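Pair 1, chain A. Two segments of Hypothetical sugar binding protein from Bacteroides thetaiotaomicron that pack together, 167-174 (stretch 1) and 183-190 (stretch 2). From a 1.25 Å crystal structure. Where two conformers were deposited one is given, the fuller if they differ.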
# COMPACT_ATOMS: atom_id res chain seq x y z
N ASP A 167 4.07 -12.85 -0.16
CA ASP A 167 4.43 -13.99 -1.01
C ASP A 167 4.00 -13.64 -2.44
O ASP A 167 2.82 -13.71 -2.77
CB ASP A 167 3.74 -15.26 -0.53
CG ASP A 167 4.24 -16.50 -1.23
OD1 ASP A 167 4.95 -16.38 -2.25
OD2 ASP A 167 3.92 -17.62 -0.73
N MSE A 168 4.97 -13.26 -3.27
CA MSE A 168 4.66 -12.97 -4.66
C MSE A 168 4.27 -14.24 -5.44
O MSE A 168 3.76 -14.14 -6.56
CB MSE A 168 5.83 -12.24 -5.33
CG MSE A 168 5.84 -10.74 -5.12
SE MSE A 168 5.54 -10.19 -3.28
CE MSE A 168 6.01 -8.38 -3.60
N GLY A 169 4.53 -15.41 -4.85
CA GLY A 169 4.04 -16.65 -5.38
C GLY A 169 2.58 -16.99 -5.11
O GLY A 169 2.10 -18.05 -5.57
N GLN A 170 1.84 -16.14 -4.37
CA GLN A 170 0.42 -16.34 -4.16
C GLN A 170 -0.31 -15.03 -4.33
O GLN A 170 0.17 -13.97 -3.96
CB GLN A 170 0.13 -16.93 -2.77
CG GLN A 170 0.82 -18.25 -2.52
CD GLN A 170 0.48 -18.81 -1.18
OE1 GLN A 170 1.29 -18.74 -0.22
NE2 GLN A 170 -0.69 -19.37 -1.09
N VAL A 171 -1.49 -15.13 -4.93
CA VAL A 171 -2.36 -13.99 -5.12
C VAL A 171 -3.71 -14.26 -4.48
O VAL A 171 -4.14 -15.41 -4.33
CB VAL A 171 -2.51 -13.58 -6.61
CG1 VAL A 171 -1.22 -12.97 -7.15
CG2 VAL A 171 -2.96 -14.79 -7.47
N VAL A 172 -4.38 -13.17 -4.13
CA VAL A 172 -5.75 -13.20 -3.67
C VAL A 172 -6.60 -12.29 -4.58
O VAL A 172 -6.13 -11.26 -5.07
CB VAL A 172 -5.78 -12.88 -2.14
CG1 VAL A 172 -5.20 -11.52 -1.80
CG2 VAL A 172 -7.15 -13.07 -1.54
N ASN A 173 -7.84 -12.70 -4.83
CA ASN A 173 -8.70 -12.06 -5.80
C ASN A 173 -9.63 -11.01 -5.19
O ASN A 173 -10.58 -10.57 -5.83
CB ASN A 173 -9.52 -13.11 -6.57
CG ASN A 173 -10.59 -13.72 -5.72
OD1 ASN A 173 -10.59 -13.53 -4.50
ND2 ASN A 173 -11.52 -14.45 -6.32
N ALA A 174 -9.32 -10.55 -3.97
CA ALA A 174 -10.13 -9.52 -3.31
C ALA A 174 -9.37 -9.00 -2.12
O ALA A 174 -8.48 -9.67 -1.59
CB ALA A 174 -11.50 -10.07 -2.88
N ALA A 183 -16.72 -15.69 -2.57
CA ALA A 183 -15.97 -15.78 -3.83
C ALA A 183 -14.47 -15.56 -3.67
O ALA A 183 -13.73 -15.65 -4.64
CB ALA A 183 -16.53 -14.77 -4.86
N LEU A 184 -13.99 -15.31 -2.46
CA LEU A 184 -12.57 -15.05 -2.24
C LEU A 184 -11.78 -16.32 -2.56
O LEU A 184 -12.13 -17.42 -2.11
CB LEU A 184 -12.30 -14.60 -0.79
CG LEU A 184 -10.85 -14.24 -0.45
CD1 LEU A 184 -10.82 -13.16 0.64
CD2 LEU A 184 -10.01 -15.45 -0.02
N GLU A 185 -10.69 -16.16 -3.32
CA GLU A 185 -9.79 -17.23 -3.70
C GLU A 185 -8.35 -16.81 -3.56
O GLU A 185 -7.97 -15.74 -4.02
CB GLU A 185 -10.01 -17.62 -5.17
CG GLU A 185 -11.38 -18.16 -5.51
CD GLU A 185 -11.51 -18.63 -6.95
OE1 GLU A 185 -10.50 -18.70 -7.68
OE2 GLU A 185 -12.66 -18.95 -7.36
N VAL A 186 -7.56 -17.68 -2.94
CA VAL A 186 -6.12 -17.62 -2.92
C VAL A 186 -5.63 -18.63 -3.94
O VAL A 186 -6.12 -19.77 -3.95
CB VAL A 186 -5.57 -17.95 -1.53
CG1 VAL A 186 -4.06 -18.01 -1.55
CG2 VAL A 186 -6.06 -16.93 -0.47
N SER A 187 -4.69 -18.24 -4.77
CA SER A 187 -4.13 -19.14 -5.77
C SER A 187 -2.64 -18.92 -5.95
O SER A 187 -2.10 -17.85 -5.64
CB SER A 187 -4.90 -18.99 -7.08
OG SER A 187 -4.78 -17.67 -7.57
N ASP A 188 -1.97 -19.91 -6.50
CA ASP A 188 -0.57 -19.76 -6.82
C ASP A 188 -0.43 -18.86 -8.05
O ASP A 188 -1.11 -19.04 -9.06
CB ASP A 188 0.09 -21.11 -7.14
CG ASP A 188 0.23 -22.01 -5.94
OD1 ASP A 188 0.07 -21.57 -4.79
OD2 ASP A 188 0.56 -23.19 -6.17
N THR A 189 0.49 -17.90 -7.96
CA THR A 189 0.71 -16.97 -9.06
C THR A 189 1.23 -17.74 -10.26
O THR A 189 2.16 -18.53 -10.14
CB THR A 189 1.77 -15.95 -8.66
OG1 THR A 189 1.41 -15.43 -7.37
CG2 THR A 189 1.86 -14.81 -9.67
N ASP A 190 0.66 -17.51 -11.43
CA ASP A 190 1.18 -18.13 -12.64
C ASP A 190 2.55 -17.53 -12.95
O ASP A 190 2.78 -16.32 -12.72
CB ASP A 190 0.22 -17.88 -13.80
CG ASP A 190 0.57 -18.69 -15.04
OD1 ASP A 190 0.23 -19.88 -15.10
OD2 ASP A 190 1.19 -18.11 -15.94

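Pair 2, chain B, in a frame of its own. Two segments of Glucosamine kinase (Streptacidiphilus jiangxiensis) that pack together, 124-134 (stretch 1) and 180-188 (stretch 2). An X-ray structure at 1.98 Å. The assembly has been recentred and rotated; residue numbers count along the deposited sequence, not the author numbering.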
# COMPACT_ATOMS: atom_id res chain seq x y z
N VAL B 124 12.76 -11.86 -2.29
CA VAL B 124 14.09 -12.45 -2.20
C VAL B 124 15.07 -11.38 -1.75
O VAL B 124 15.19 -10.33 -2.41
CB VAL B 124 14.53 -13.04 -3.54
CG1 VAL B 124 15.92 -13.69 -3.40
CG2 VAL B 124 13.52 -14.07 -4.03
N ILE B 125 15.76 -11.63 -0.65
CA ILE B 125 16.80 -10.72 -0.17
C ILE B 125 18.10 -11.01 -0.91
O ILE B 125 18.54 -12.16 -1.00
CB ILE B 125 16.99 -10.87 1.35
CG1 ILE B 125 15.69 -10.59 2.09
CG2 ILE B 125 18.08 -9.92 1.83
CD1 ILE B 125 15.74 -10.90 3.58
N VAL B 126 18.70 -9.97 -1.48
CA VAL B 126 19.94 -10.13 -2.24
C VAL B 126 21.03 -9.30 -1.57
O VAL B 126 20.80 -8.15 -1.17
CB VAL B 126 19.74 -9.71 -3.72
CG1 VAL B 126 20.95 -10.13 -4.55
CG2 VAL B 126 18.50 -10.35 -4.28
N GLY B 127 22.21 -9.91 -1.44
CA GLY B 127 23.33 -9.25 -0.79
C GLY B 127 23.08 -8.83 0.64
O GLY B 127 23.83 -8.00 1.17
N GLU B 128 22.05 -9.38 1.28
CA GLU B 128 21.62 -8.95 2.61
C GLU B 128 21.45 -7.43 2.70
O GLU B 128 21.54 -6.85 3.77
CB GLU B 128 22.60 -9.44 3.69
CG GLU B 128 22.65 -10.98 3.76
CD GLU B 128 21.28 -11.59 4.03
OE1 GLU B 128 20.51 -11.00 4.81
OE2 GLU B 128 20.99 -12.66 3.46
N CYS B 129 21.18 -6.79 1.55
CA CYS B 129 20.97 -5.34 1.56
C CYS B 129 19.94 -4.87 0.56
O CYS B 129 19.66 -3.67 0.55
CB CYS B 129 22.32 -4.63 1.31
SG CYS B 129 23.09 -5.01 -0.27
N ALA B 130 19.34 -5.73 -0.24
CA ALA B 130 18.27 -5.34 -1.15
C ALA B 130 17.20 -6.42 -1.14
O ALA B 130 17.45 -7.57 -0.79
CB ALA B 130 18.78 -5.11 -2.58
N VAL B 131 15.99 -6.02 -1.54
CA VAL B 131 14.84 -6.93 -1.59
C VAL B 131 14.26 -6.87 -3.00
O VAL B 131 13.86 -5.79 -3.47
CB VAL B 131 13.76 -6.56 -0.57
CG1 VAL B 131 12.63 -7.58 -0.62
CG2 VAL B 131 14.36 -6.45 0.81
N VAL B 132 14.22 -8.01 -3.66
CA VAL B 132 13.59 -8.16 -4.96
C VAL B 132 12.21 -8.75 -4.71
O VAL B 132 12.07 -9.81 -4.08
CB VAL B 132 14.40 -9.08 -5.88
CG1 VAL B 132 13.61 -9.33 -7.19
CG2 VAL B 132 15.77 -8.51 -6.15
N LYS B 133 11.19 -8.07 -5.21
CA LYS B 133 9.80 -8.50 -5.07
C LYS B 133 9.28 -8.76 -6.47
O LYS B 133 9.15 -7.82 -7.26
CB LYS B 133 8.97 -7.44 -4.36
CG LYS B 133 7.51 -7.83 -4.17
CD LYS B 133 6.77 -6.75 -3.38
CE LYS B 133 5.32 -7.15 -3.10
NZ LYS B 133 4.55 -6.05 -2.46
N TRP B 134 9.00 -10.04 -6.77
CA TRP B 134 8.40 -10.42 -8.03
C TRP B 134 6.89 -10.24 -7.96
O TRP B 134 6.24 -10.75 -7.04
CB TRP B 134 8.69 -11.88 -8.36
CG TRP B 134 10.13 -12.25 -8.46
CD1 TRP B 134 10.85 -12.95 -7.53
CD2 TRP B 134 11.02 -11.93 -9.52
NE1 TRP B 134 12.15 -13.10 -7.97
CE2 TRP B 134 12.28 -12.48 -9.18
CE3 TRP B 134 10.88 -11.25 -10.72
CZ2 TRP B 134 13.39 -12.35 -10.01
CZ3 TRP B 134 11.98 -11.12 -11.55
CH2 TRP B 134 13.23 -11.68 -11.18
N LEU B 180 3.83 -3.52 -13.48
CA LEU B 180 4.93 -3.89 -12.59
C LEU B 180 5.19 -5.38 -12.66
O LEU B 180 4.28 -6.20 -12.47
CB LEU B 180 4.60 -3.50 -11.16
CG LEU B 180 5.53 -4.01 -10.05
CD1 LEU B 180 6.93 -3.42 -10.17
CD2 LEU B 180 4.96 -3.69 -8.68
N LEU B 181 6.46 -5.74 -12.89
CA LEU B 181 6.89 -7.13 -12.88
C LEU B 181 7.81 -7.43 -11.71
O LEU B 181 7.74 -8.54 -11.17
CB LEU B 181 7.62 -7.46 -14.18
CG LEU B 181 6.88 -7.18 -15.49
CD1 LEU B 181 7.75 -7.61 -16.68
CD2 LEU B 181 5.53 -7.85 -15.52
N ALA B 182 8.64 -6.45 -11.31
CA ALA B 182 9.57 -6.63 -10.20
C ALA B 182 10.03 -5.27 -9.70
O ALA B 182 10.23 -4.34 -10.48
CB ALA B 182 10.79 -7.46 -10.59
N SER B 183 10.21 -5.16 -8.38
CA SER B 183 10.80 -4.00 -7.75
C SER B 183 12.00 -4.45 -6.93
O SER B 183 12.04 -5.57 -6.41
CB SER B 183 9.79 -3.27 -6.86
OG SER B 183 9.29 -4.15 -5.87
N VAL B 184 12.99 -3.56 -6.83
CA VAL B 184 14.18 -3.77 -6.02
C VAL B 184 14.35 -2.52 -5.16
O VAL B 184 14.48 -1.41 -5.69
CB VAL B 184 15.42 -4.02 -6.87
CG1 VAL B 184 16.60 -4.45 -6.02
CG2 VAL B 184 15.13 -5.08 -7.94
N VAL B 185 14.32 -2.70 -3.84
CA VAL B 185 14.46 -1.60 -2.90
C VAL B 185 15.41 -2.04 -1.79
O VAL B 185 15.68 -3.22 -1.59
CB VAL B 185 13.11 -1.14 -2.30
CG1 VAL B 185 12.11 -0.79 -3.40
CG2 VAL B 185 12.57 -2.25 -1.40
N ALA B 186 15.86 -1.06 -1.01
CA ALA B 186 16.77 -1.33 0.08
C ALA B 186 16.10 -2.21 1.11
O ALA B 186 14.89 -2.13 1.34
CB ALA B 186 17.23 -0.02 0.73
N TYR B 187 16.89 -3.11 1.69
CA TYR B 187 16.47 -3.97 2.79
C TYR B 187 16.73 -3.25 4.11
O TYR B 187 17.82 -2.72 4.32
CB TYR B 187 17.27 -5.28 2.73
CG TYR B 187 16.99 -6.30 3.82
CD1 TYR B 187 15.69 -6.58 4.21
CD2 TYR B 187 18.03 -6.99 4.43
CE1 TYR B 187 15.43 -7.53 5.19
CE2 TYR B 187 17.78 -7.94 5.40
CZ TYR B 187 16.48 -8.21 5.78
OH TYR B 187 16.22 -9.14 6.75
N LEU B 188 15.73 -3.24 4.99
CA LEU B 188 15.79 -2.55 6.28
C LEU B 188 15.58 -3.58 7.38
O LEU B 188 14.49 -3.66 7.97
CB LEU B 188 14.73 -1.45 6.33
CG LEU B 188 14.77 -0.41 5.19
CD1 LEU B 188 13.72 0.66 5.38
CD2 LEU B 188 16.14 0.23 5.11
O HOH W 1 11.18 -4.75 -3.61

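The sharpest difference lies at one matched position, Thr A189 in pair 1 and Tyr B187 in pair 2, whose CA atoms superpose within 0.3 Å and whose CA-to-CB bonds both point toward the partner stretch. Thr A189 makes a polar contact there: its OG1 donates a hydrogen bond to Met A168 O at 2.8 Å. Tyr B187 instead lays a ring across the partner, and 120 Å² of the residue is covered, against 72 Å² for the threonine. Ile B125 CD1 sits over one face of that ring, 4.0 Å from its centroid and 28° off the normal, a CH-pi contact, while Glu B128 O lies at the edge, 3.6 Å from Tyr B187 CD2. Val B131 CG2 adds an apolar contact with Tyr B187 CD1 at 3.7 Å.

Beneath these differences the backbones agree: 14 central residues superpose with an RMSD of 0.6 Å. Each pair is an antiparallel two-strand contact, with N-to-C directions 150° apart in pair 1 and 160° in pair 2. The hydrogen-bonded pair Val A171 with Ser A187 matches Val B131 with Val B185. The two bonds of the first run from Val A171 N to Ser A187 O and from Ser A187 N to Val A171 O, each 2.9 Å; their counterparts are Val B131 N to Val B185 O, 2.8 Å, and Val B185 N to Val B131 O, 3.1 Å. The next bond also recurs, Thr A189 N to Gly A169 O at 2.9 Å and Tyr B187 N to Cys B129 O at 3.0 Å, so the threonine and tyrosine side chains start from the same backbone anchor.

The closest-matching side-chain packing is valine on valine. Val A172 CG2 lies 4.2 Å from Val A186 CG2, and Val B132 CG2 lies 3.9 Å from Val B184 CG2; side-chain centres at these positions fall within 0.5 Å.

At the other end the solutions part again. Lys B133 and Ser B183 complete a regular pair, Lys B133 N to Ser B183 O at 2.9 Å and Ser B183 N to Lys B133 O at 3.1 Å. In pair 1 Asn A173 N still reaches Glu A185 O, at 3.1 Å, but the return bond goes to a side chain: Glu A185 N donates to Asn A173 OD1 at 2.9 Å. Asn A173 ND2 then donates to Ala A183 O at 3.0 Å and 177°, so one side-chain amide bonds the backbone on both sides of Leu A184, at Ala A183 O and Glu A185 N, where pair 2 continues its strand ladder.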